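Local coordinates for Low molecular weight protein-tyrosine-phosphatase PtpA (Staphylococcus aureus, PDB 3ROF) that hydrolyses phosphotyrosine in proteins to tyrosine and phosphate, and probably serves as a secreted effector that counteracts host defences during infection, at residues A[111-116]-A[140-145]; A[14-19]-A[41-46]. All coordinates share one frame; numbering follows the deposited sequence.

Contact 1 of 2, residues A[111-116]-A[140-145]; sequences KLLEFS and LSSCDN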
ATOM      1  N   LYS A 111      -9.525  -1.934   2.158  1.00  6.66           N
ATOM      2  CA  LYS A 111      -9.197  -1.440   0.824  1.00  6.72           C
ATOM      3  C   LYS A 111      -8.847   0.034   0.920  1.00  6.31           C
ATOM      4  O   LYS A 111      -9.434   0.770   1.692  1.00  6.29           O
ATOM      5  CB  LYS A 111     -10.360  -1.625  -0.137  1.00  7.30           C
ATOM      6  CG  LYS A 111     -10.624  -3.056  -0.493  1.00 12.38           C
ATOM      7  CD  LYS A 111     -11.847  -3.109  -1.508  1.00 17.80           C
ATOM      8  CE  LYS A 111     -12.268  -4.498  -1.896  1.00 14.55           C
ATOM      9  NZ  LYS A 111     -13.445  -4.346  -2.773  1.00 13.21           N
ATOM     10  N   LEU A 112      -7.890   0.461   0.091  1.00  5.28           N
ATOM     11  CA  LEU A 112      -7.445   1.844   0.044  1.00  5.79           C
ATOM     12  C   LEU A 112      -8.614   2.806  -0.019  1.00  5.16           C
ATOM     13  O   LEU A 112      -8.638   3.832   0.702  1.00  5.54           O
ATOM     14  CB  LEU A 112      -6.535   2.056  -1.139  1.00  5.82           C
ATOM     15  CG  LEU A 112      -5.993   3.487  -1.305  1.00  6.03           C
ATOM     16  CD1 LEU A 112      -4.948   3.800  -0.280  1.00  9.91           C
ATOM     17  CD2 LEU A 112      -5.427   3.707  -2.695  1.00 10.58           C
ATOM     18  N   LEU A 113      -9.568   2.548  -0.914  1.00  5.34           N
ATOM     19  CA  LEU A 113     -10.616   3.537  -1.186  1.00  5.73           C
ATOM     20  C   LEU A 113     -11.700   3.590  -0.107  1.00  6.53           C
ATOM     21  O   LEU A 113     -12.592   4.441  -0.187  1.00  7.07           O
ATOM     22  CB  LEU A 113     -11.167   3.340  -2.600  1.00  7.99           C
ATOM     23  CG  LEU A 113     -10.140   3.677  -3.698  1.00  6.77           C
ATOM     24  CD1 LEU A 113     -10.747   3.332  -5.059  1.00  9.77           C
ATOM     25  CD2 LEU A 113      -9.722   5.150  -3.690  1.00 10.64           C
ATOM     26  N   GLU A 114     -11.604   2.733   0.908  1.00  5.75           N
ATOM     27  CA  GLU A 114     -12.448   2.909   2.088  1.00  7.06           C
ATOM     28  C   GLU A 114     -12.129   4.230   2.809  1.00  6.85           C
ATOM     29  O   GLU A 114     -12.983   4.754   3.535  1.00 10.03           O
ATOM     30  CB  GLU A 114     -12.299   1.753   3.070  1.00  7.90           C
ATOM     31  CG  GLU A 114     -12.826   0.472   2.563  1.00 11.89           C
ATOM     32  CD  GLU A 114     -12.803  -0.575   3.630  1.00 16.48           C
ATOM     33  OE1 GLU A 114     -13.647  -0.509   4.565  1.00 23.70           O
ATOM     34  OE2 GLU A 114     -11.941  -1.448   3.590  1.00 13.43           O
ATOM     35  N   PHE A 115     -10.948   4.781   2.546  1.00  6.64           N
ATOM     36  CA  PHE A 115     -10.491   6.038   3.133  1.00  6.55           C
ATOM     37  C   PHE A 115     -10.705   7.224   2.187  1.00  7.03           C
ATOM     38  O   PHE A 115     -10.181   8.295   2.445  1.00  8.36           O
ATOM     39  CB  PHE A 115      -9.043   5.906   3.533  1.00  7.59           C
ATOM     40  CG  PHE A 115      -8.843   4.854   4.607  1.00  6.56           C
ATOM     41  CD1 PHE A 115      -9.027   5.170   5.951  1.00  7.87           C
ATOM     42  CD2 PHE A 115      -8.494   3.541   4.268  1.00  5.77           C
ATOM     43  CE1 PHE A 115      -8.877   4.184   6.915  1.00  9.59           C
ATOM     44  CE2 PHE A 115      -8.358   2.560   5.213  1.00  8.98           C
ATOM     45  CZ  PHE A 115      -8.557   2.879   6.544  1.00  9.01           C
ATOM     46  N   SER A 116     -11.509   7.030   1.146  1.00  6.35           N
ATOM     47  CA  SER A 116     -11.699   8.007   0.113  1.00  7.41           C
ATOM     48  C   SER A 116     -13.179   8.315  -0.092  1.00  7.99           C
ATOM     49  O   SER A 116     -14.045   7.437   0.016  1.00  9.97           O
ATOM     50  CB  SER A 116     -11.112   7.495  -1.205  1.00  7.19           C
ATOM     51  OG  SER A 116     -11.357   8.384  -2.271  1.00  8.36           O
ATOM     52  N   LEU A 140      -3.873   9.911  -3.356  1.00  5.31           N
ATOM     53  CA  LEU A 140      -3.966  11.219  -2.707  1.00  5.57           C
ATOM     54  C   LEU A 140      -5.327  11.413  -2.055  1.00  6.10           C
ATOM     55  O   LEU A 140      -5.444  12.074  -1.016  1.00  8.61           O
ATOM     56  CB  LEU A 140      -3.685  12.356  -3.695  1.00  6.81           C
ATOM     57  CG  LEU A 140      -2.263  12.884  -3.622  1.00  7.71           C
ATOM     58  CD1 LEU A 140      -1.227  11.814  -3.927  1.00  8.11           C
ATOM     59  CD2 LEU A 140      -2.138  14.067  -4.561  1.00 11.92           C
ATOM     60  N   SER A 141      -6.390  10.838  -2.611  1.00  6.10           N
ATOM     61  CA  SER A 141      -7.710  11.031  -2.058  1.00  6.77           C
ATOM     62  C   SER A 141      -7.875  10.317  -0.714  1.00  5.73           C
ATOM     63  O   SER A 141      -8.740  10.680   0.076  1.00  6.09           O
ATOM     64  CB  SER A 141      -8.773  10.595  -3.039  1.00  8.01           C
ATOM     65  OG  SER A 141      -8.967   9.184  -3.085  1.00  7.50           O
ATOM     66  N   SER A 142      -7.040   9.316  -0.483  1.00  5.39           N
ATOM     67  CA  SER A 142      -7.098   8.481   0.726  1.00  5.49           C
ATOM     68  C   SER A 142      -6.032   8.756   1.770  1.00  5.03           C
ATOM     69  O   SER A 142      -6.219   8.364   2.920  1.00  5.11           O
ATOM     70  CB  SER A 142      -6.965   7.007   0.348  1.00  6.43           C
ATOM     71  OG  SER A 142      -8.088   6.556  -0.348  1.00 17.25           O
ATOM     72  N   CYS A 143      -4.920   9.386   1.373  1.00  5.59           N
ATOM     73  CA  CYS A 143      -3.711   9.284   2.159  1.00  4.92           C
ATOM     74  C   CYS A 143      -3.850   9.950   3.533  1.00  4.81           C
ATOM     75  O   CYS A 143      -3.539   9.306   4.543  1.00  5.24           O
ATOM     76  CB  CYS A 143      -2.551   9.882   1.360  1.00  5.96           C
ATOM     77  SG  CYS A 143      -0.933   9.617   2.122  1.00  6.80           S
ATOM     78  N   ASP A 144      -4.272  11.203   3.576  1.00  5.06           N
ATOM     79  CA  ASP A 144      -4.369  11.846   4.901  1.00  4.90           C
ATOM     80  C   ASP A 144      -5.443  11.187   5.767  1.00  4.84           C
ATOM     81  O   ASP A 144      -5.265  11.109   6.987  1.00  5.38           O
ATOM     82  CB  ASP A 144      -4.640  13.313   4.770  1.00  5.36           C
ATOM     83  CG  ASP A 144      -3.405  14.090   4.373  1.00  6.08           C
ATOM     84  OD1 ASP A 144      -2.319  13.758   4.838  1.00  6.02           O
ATOM     85  OD2 ASP A 144      -3.558  15.135   3.682  1.00 11.91           O
ATOM     86  N   ASN A 145      -6.549  10.713   5.196  1.00  5.15           N
ATOM     87  CA  ASN A 145      -7.577  10.043   5.984  1.00  6.17           C
ATOM     88  C   ASN A 145      -7.054   8.743   6.579  1.00  5.32           C
ATOM     89  O   ASN A 145      -7.353   8.412   7.739  1.00  5.36           O
ATOM     90  CB  ASN A 145      -8.787   9.757   5.107  1.00  4.96           C
ATOM     91  CG  ASN A 145      -9.549  10.984   4.741  1.00  5.92           C
ATOM     92  OD1 ASN A 145      -9.497  12.000   5.427  1.00  6.65           O
ATOM     93  ND2 ASN A 145     -10.256  10.920   3.629  1.00  7.18           N
TER
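The short 3-10 turn that follows edge strand 108-111 meets the long C-terminal helix 132-153 here, with Leu-112, Phe-115 and Ser-116 of the turn and the residues just after it facing Ser-141, Ser-142 and Asn-145 of the helix. Three hydrogen bonds cross, each using a helix side chain. Ser-142 OG donates to Leu-112 O at 3.0 Å, coming in above the carbonyl plane; Phe-115 N closes the turn onto that same oxygen from the other face of the plane, which leaves Leu-112 O gripped by two donors. One helical turn on, Asn-145 ND2 donates to Phe-115 O at 2.9 Å, nearly straight (167°) and in the plane of its own amide. The CA-H of Ser-142 also points at Phe-115 O. Ser-116 OG, anti to its backbone N (chi1 176°), donates to Ser-141 OG at a short 2.6 Å. Both hydroxyls have a further partner: Ser-141 OG bonds Met-138 O, and Ser-116 OG bonds Met-118 N. Leu-112 CD1 lies 3.8 Å from Ser-142 CB, and Phe-115 CB is 4.0 Å from that same CB. The Phe-115 ring leads away from Ser-142 to pack on Leu-146 and edge-to-face on Phe-110. Here the bonds join the end of strand 108-111, at the edge of the parallel sheet, to helix 132-153 in the alpha/beta fold of a low molecular weight phosphatase.

Contact 2 of 2, residues A[14-19]-A[41-46]; sequences LGNICR and VHSRGT. With PO4 (phosphate ion), chain C; PO4 (phosphate ion), chain D.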
ATOM      1  N   LEU A  14      -1.194  -6.838  -6.625  1.00  4.42           N
ATOM      2  CA  LEU A  14      -0.881  -8.150  -7.206  1.00  4.52           C
ATOM      3  C   LEU A  14       0.613  -8.290  -7.445  1.00  4.46           C
ATOM      4  O   LEU A  14       1.269  -9.222  -6.961  1.00  5.20           O
ATOM      5  CB  LEU A  14      -1.663  -8.341  -8.503  1.00  5.60           C
ATOM      6  CG  LEU A  14      -1.343  -9.656  -9.228  1.00  7.31           C
ATOM      7  CD1 LEU A  14      -1.679 -10.864  -8.391  1.00  9.42           C
ATOM      8  CD2 LEU A  14      -2.043  -9.718 -10.563  1.00 12.45           C
ATOM      9  N   GLY A  15       1.166  -7.355  -8.215  1.00  5.04           N
ATOM     10  CA  GLY A  15       2.545  -7.461  -8.641  1.00  5.60           C
ATOM     11  C   GLY A  15       3.586  -6.807  -7.746  1.00  4.97           C
ATOM     12  O   GLY A  15       4.785  -7.070  -7.879  1.00  5.51           O
ATOM     13  N   ASN A  16       3.132  -5.912  -6.865  1.00  4.71           N
ATOM     14  CA  ASN A  16       4.041  -5.065  -6.105  1.00  4.96           C
ATOM     15  C   ASN A  16       5.023  -4.331  -7.044  1.00  4.03           C
ATOM     16  O   ASN A  16       6.182  -4.153  -6.684  1.00  5.05           O
ATOM     17  CB  ASN A  16       4.789  -5.822  -4.998  1.00  5.22           C
ATOM     18  CG  ASN A  16       5.486  -4.924  -3.984  1.00  5.30           C
ATOM     19  OD1 ASN A  16       6.546  -5.296  -3.474  1.00  4.92           O
ATOM     20  ND2 ASN A  16       4.898  -3.774  -3.630  1.00  4.77           N
ATOM     21  N   ILE A  17       4.512  -3.883  -8.193  1.00  3.98           N
ATOM     22  CA  ILE A  17       5.264  -3.034  -9.094  1.00  4.61           C
ATOM     23  C   ILE A  17       4.551  -1.739  -9.436  1.00  4.15           C
ATOM     24  O   ILE A  17       5.242  -0.764  -9.741  1.00  4.55           O
ATOM     25  CB  ILE A  17       5.747  -3.797 -10.367  1.00  5.17           C
ATOM     26  CG1 ILE A  17       4.586  -4.510 -11.083  1.00  8.26           C
ATOM     27  CG2 ILE A  17       6.856  -4.748 -10.023  1.00  6.09           C
ATOM     28  CD1 ILE A  17       4.927  -4.925 -12.490  1.00 12.24           C
ATOM     29  N   CYS A  18       3.219  -1.702  -9.399  1.00  3.81           N
ATOM     30  CA  CYS A  18       2.526  -0.478  -9.830  1.00  4.04           C
ATOM     31  C   CYS A  18       1.866   0.196  -8.638  1.00  4.22           C
ATOM     32  O   CYS A  18       2.320   1.273  -8.185  1.00  4.79           O
ATOM     33  CB  CYS A  18       1.491  -0.754 -10.914  1.00  5.11           C
ATOM     34  SG  CYS A  18       2.195  -1.451 -12.441  1.00  5.28           S
ATOM     35  N   ARG A  19       0.787  -0.364  -8.133  1.00  3.90           N
ATOM     36  CA  ARG A  19      -0.063   0.343  -7.158  1.00  4.34           C
ATOM     37  C   ARG A  19       0.521   0.449  -5.769  1.00  4.17           C
ATOM     38  O   ARG A  19       0.635   1.539  -5.210  1.00  3.99           O
ATOM     39  CB  ARG A  19      -1.448  -0.304  -7.086  1.00  4.16           C
ATOM     40  CG  ARG A  19      -2.260  -0.114  -8.350  1.00  5.05           C
ATOM     41  CD  ARG A  19      -3.477  -1.037  -8.462  1.00  4.63           C
ATOM     42  NE  ARG A  19      -3.043  -2.396  -8.648  1.00  4.44           N
ATOM     43  CZ  ARG A  19      -3.827  -3.453  -8.606  1.00  5.38           C
ATOM     44  NH1 ARG A  19      -5.134  -3.285  -8.443  1.00  6.25           N
ATOM     45  NH2 ARG A  19      -3.319  -4.677  -8.737  1.00  6.29           N
ATOM     46  N   VAL A  41       6.127   2.128   6.738  1.00  5.56           N
ATOM     47  CA  VAL A  41       5.367   1.721   5.574  1.00  5.00           C
ATOM     48  C   VAL A  41       6.087   0.609   4.824  1.00  5.52           C
ATOM     49  O   VAL A  41       7.335   0.603   4.731  1.00  6.24           O
ATOM     50  CB  VAL A  41       5.120   2.923   4.654  1.00  5.31           C
ATOM     51  CG1 VAL A  41       4.027   2.602   3.650  1.00  6.18           C
ATOM     52  CG2 VAL A  41       4.718   4.170   5.440  1.00  6.10           C
ATOM     53  N   HIS A  42       5.285  -0.313   4.290  1.00  4.81           N
ATOM     54  CA  HIS A  42       5.764  -1.474   3.545  1.00  4.93           C
ATOM     55  C   HIS A  42       4.873  -1.690   2.335  1.00  4.49           C
ATOM     56  O   HIS A  42       3.770  -1.140   2.261  1.00  4.76           O
ATOM     57  CB  HIS A  42       5.648  -2.724   4.415  1.00  6.30           C
ATOM     58  CG  HIS A  42       6.270  -2.597   5.760  1.00  6.53           C
ATOM     59  ND1 HIS A  42       7.495  -3.145   6.092  1.00 10.32           N
ATOM     60  CD2 HIS A  42       5.801  -2.034   6.888  1.00  7.30           C
ATOM     61  CE1 HIS A  42       7.754  -2.906   7.367  1.00 10.33           C
ATOM     62  NE2 HIS A  42       6.734  -2.249   7.874  1.00  9.09           N
ATOM     63  N   SER A  43       5.272  -2.596   1.455  1.00  4.85           N
ATOM     64  CA  SER A  43       4.381  -3.059   0.413  1.00  4.99           C
ATOM     65  C   SER A  43       4.701  -4.500   0.029  1.00  5.09           C
ATOM     66  O   SER A  43       5.851  -4.956   0.162  1.00  5.11           O
ATOM     67  CB  SER A  43       4.434  -2.145  -0.809  1.00  5.36           C
ATOM     68  OG  SER A  43       5.714  -2.136  -1.415  1.00  5.38           O
ATOM     69  N   ARG A  44       3.667  -5.179  -0.482  1.00  4.37           N
ATOM     70  CA  ARG A  44       3.776  -6.548  -0.923  1.00  4.53           C
ATOM     71  C   ARG A  44       2.886  -6.729  -2.138  1.00  4.17           C
ATOM     72  O   ARG A  44       1.911  -5.993  -2.333  1.00  4.81           O
ATOM     73  CB  ARG A  44       3.301  -7.514   0.168  1.00  5.59           C
ATOM     74  CG  ARG A  44       4.074  -7.550   1.463  1.00  6.45           C
ATOM     75  CD  ARG A  44       5.468  -8.084   1.257  1.00  6.29           C
ATOM     76  NE  ARG A  44       6.178  -8.353   2.517  1.00  8.22           N
ATOM     77  CZ  ARG A  44       6.919  -7.464   3.148  1.00  8.77           C
ATOM     78  NH1 ARG A  44       7.009  -6.211   2.706  1.00  8.73           N
ATOM     79  NH2 ARG A  44       7.534  -7.811   4.280  1.00 12.63           N
ATOM     80  N   GLY A  45       3.177  -7.812  -2.870  1.00  4.39           N
ATOM     81  CA  GLY A  45       2.356  -8.249  -3.973  1.00  5.64           C
ATOM     82  C   GLY A  45       1.969  -9.708  -3.755  1.00  5.00           C
ATOM     83  O   GLY A  45       2.825 -10.522  -3.463  1.00  5.82           O
ATOM     84  N   THR A  46       0.681 -10.014  -3.850  1.00  4.81           N
ATOM     85  CA  THR A  46       0.272 -11.395  -3.643  1.00  6.30           C
ATOM     86  C   THR A  46       0.849 -12.337  -4.691  1.00  6.12           C
ATOM     87  O   THR A  46       1.004 -13.523  -4.430  1.00  7.56           O
ATOM     88  CB  THR A  46      -1.230 -11.534  -3.629  1.00  6.66           C
ATOM     89  OG1 THR A  46      -1.763 -11.217  -4.909  1.00  6.47           O
ATOM     90  CG2 THR A  46      -1.882 -10.650  -2.580  1.00  8.75           C
TER
HETATM   91  P   PO4 C 201       0.275  -3.999  -9.533  1.00  5.14           P
HETATM   92  O1  PO4 C 201      -0.336  -2.695  -9.094  1.00  5.18           O
HETATM   93  O2  PO4 C 201      -0.521  -5.197  -9.068  1.00  5.53           O
HETATM   94  O3  PO4 C 201       0.316  -3.993 -11.096  1.00  5.26           O
HETATM   95  O4  PO4 C 201       1.728  -4.096  -9.130  1.00  6.16           O
HETATM   96  P   PO4 D 202      10.190  -5.072   4.694  1.00 14.31           P
HETATM   97  O1  PO4 D 202      10.912  -4.199   5.692  1.00 23.60           O
HETATM   98  O2  PO4 D 202      10.025  -6.439   5.278  1.00 26.09           O
HETATM   99  O3  PO4 D 202       8.767  -4.627   4.402  1.00 10.89           O
HETATM  100  O4  PO4 D 202      10.955  -5.232   3.403  1.00 17.23           O
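Leu-14, the residue after Cys-13 in the phosphate-binding loop, touches the residue just after strand 39-45: its CD1 meets Thr-46 OG1 at 3.5 Å, the two side chains crossing at about a right angle. Its N-H makes a weak bond to O2 of the phosphate ion of chain C, whereas Gly-15 N reaches the same O2 almost straight (175°). Asn-16 is the main bridge to the strand. Its backbone is in the left-handed region, CB rests 3.3 Å from Gly-45 N, and CG stands anti to the backbone N (chi1 -166°). From there ND2 donates to Ser-43 OG at 2.9 Å, within the Asn-16 amide plane; Ser-20 OG also bonds ND2 and Glu-76 N bonds OD1, and these three bonds fix the amide's rotation. Glu-24 is a second partner of Ser-43 OG. Gly-45 lies tight against the loop, its C 3.3 Å from Leu-14 O. Ile-17 N and Cys-18 N then converge on phosphate O4, the latter at 2.8 Å. Arg-19 completes the ring of donors: N and NE both hold O1, and NH2 holds O2, with the phosphorus in the guanidinium plane. NH1 turns to Asp-91 and Val-123 O. On strand 39-45, His-42 ND1 (2.6 Å) and Arg-44 NH1 (2.9 Å) share O3 of a second phosphate, chain D; both ions probably come from the crystallisation liquor. The first phosphate sits in the P-loop that runs from the probable nucleophile Cys-13 to Arg-19, the CX5R signature of protein tyrosine phosphatases.

From the N terminus, strand 7-13 runs into the P-loop, helix 19-33 crosses over, and strand 39-45 returns parallel beside the first strand; contact 2 closes this beta-alpha-beta unit. The chain then passes through strands 86-89 and 108-111 on the other side of strand 7-13 before contact 1 opens. There, 111-116 meets 140-145, closing a loop that holds helix 126-129 and the start of helix 132-153. The two closures follow in series, neither nesting nor crossing, with centres about 17 Å apart. They serve the two outermost strands: contact 2 ties 39-45 to the phosphate site, and contact 1 ties the end of 108-111 to the C-terminal helix.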